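Local coordinates for pectate lyase (Paenibacillus sp. 0602, PDB 5GT5), which cleaves polygalacturonate by elimination and probably also pectins of varied methyl esterification, in an endo mode, as a secreted lyase of polysaccharide lyase family 1, at the interface of chains A and B. Coordinates in Å, arbitrary orientation; residue numbers count along the deposited sequence, not the author numbering. Chains: chain A/B, Pectate lyase.

The interface of chains A and B. Residues chain A 14-16, 124, 160-161; chain B 256, 259-260.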
# COMPACT_ATOMS: atom_id res chain seq x y z
N GLN A 14 -1.49 7.86 5.80
CA GLN A 14 -2.16 8.75 4.85
C GLN A 14 -2.67 7.95 3.65
O GLN A 14 -2.01 7.01 3.18
CB GLN A 14 -1.19 9.83 4.35
CG GLN A 14 0.01 9.29 3.57
CD GLN A 14 0.95 10.39 3.15
OE1 GLN A 14 0.58 11.57 3.13
NE2 GLN A 14 2.18 10.02 2.79
N GLY A 15 -3.86 8.31 3.16
CA GLY A 15 -4.41 7.63 2.00
C GLY A 15 -5.37 6.49 2.34
O GLY A 15 -6.06 5.94 1.46
N ASN A 16 -5.39 6.10 3.61
CA ASN A 16 -6.31 5.10 4.14
C ASN A 16 -7.69 5.71 4.37
O ASN A 16 -7.81 6.63 5.14
CB ASN A 16 -5.71 4.63 5.46
CG ASN A 16 -6.49 3.54 6.14
OD1 ASN A 16 -7.55 3.10 5.67
ND2 ASN A 16 -5.98 3.09 7.30
N ASN A 124 -5.86 -0.82 4.29
CA ASN A 124 -6.76 0.28 4.57
C ASN A 124 -7.79 -0.07 5.65
O ASN A 124 -9.01 -0.10 5.44
CB ASN A 124 -7.41 0.73 3.26
CG ASN A 124 -6.39 1.31 2.33
OD1 ASN A 124 -5.50 2.04 2.75
ND2 ASN A 124 -6.42 0.86 1.08
N SER A 160 -1.01 -3.16 5.07
CA SER A 160 -0.65 -1.87 4.50
C SER A 160 -1.76 -0.88 4.73
O SER A 160 -2.87 -1.09 4.22
CB SER A 160 -0.43 -2.03 2.98
OG SER A 160 -0.06 -0.80 2.36
N GLY A 161 -1.47 0.20 5.46
CA GLY A 161 -2.47 1.23 5.73
C GLY A 161 -3.38 0.85 6.88
O GLY A 161 -4.40 0.20 6.69
N SER B 256 -0.67 2.09 0.43
CA SER B 256 -1.92 1.39 0.63
C SER B 256 -3.00 1.74 -0.40
O SER B 256 -3.88 0.92 -0.65
CB SER B 256 -2.48 1.56 2.07
OG SER B 256 -3.07 2.85 2.24
N ALA B 259 -3.97 -0.77 -3.03
CA ALA B 259 -4.90 -1.84 -2.78
C ALA B 259 -6.26 -1.55 -3.40
O ALA B 259 -7.04 -2.48 -3.70
CB ALA B 259 -5.06 -2.07 -1.29
N ASN B 260 -6.52 -0.27 -3.68
CA ASN B 260 -7.78 0.13 -4.30
C ASN B 260 -7.78 0.05 -5.82
O ASN B 260 -8.83 0.20 -6.43
CB ASN B 260 -8.16 1.55 -3.91
CG ASN B 260 -8.34 1.71 -2.42
OD1 ASN B 260 -8.90 0.84 -1.76
ND2 ASN B 260 -7.89 2.85 -1.90
O HOH W 1 -8.13 3.98 1.03
O HOH W 2 -1.64 4.26 4.01
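B:Ser256 opens the 3-10 helix 256-260 of chain B with a helical backbone and meets A:Asn124, a loop residue in left-handed backbone conformation, while A:Ser160 and A:Gly161 begin the strand 160-165 beside it. The side-chain amide of A:Asn124 grips this serine at two points. Its OD1 accepts a hydrogen bond from the hydroxyl OG of B:Ser256 at 2.6 Å, with the donor tilted 16° from the carbonyl plane. The ND2 of A:Asn124 donates to the backbone O of B:Ser256 at 3.1 Å, a fairly straight bond (157° at H) although the nitrogen lies above that carbonyl's plane. With CG of A:Asn124 anti to the carbonyl carbon (chi1 -65°), both ends of the amide face the serine, and the paired bonds should limit its rotation. Replacing A:Asn124 by an alanine would remove both amide partners, which is likely to leave the hydroxyl and backbone O of B:Ser256 without these mates and a gap beside its CB. CB of B:Ser256 packs over the backbone of A:Gly161, 3.7 Å from its CA, and OG of A:Ser160 lies 3.4 Å from the same CB. B:Ser256 hides 68 Å² in a patch totalling 140 Å², so the contact centres on one small residue; the structure alone does not show whether this pairing forms in solution. The patch centre lies about 23 Å from A:Arg276, the likely catalytic arginine, so a direct part in catalysis is unlikely. Two waters widen the junction: water 2 joins OG of B:Ser256 to A:Gln14 O, and water 1 links A:Gly15 O to the side-chain amide nitrogen of B:Asn260, with 3.1 Å between water 1 O and B:Asn260 ND2.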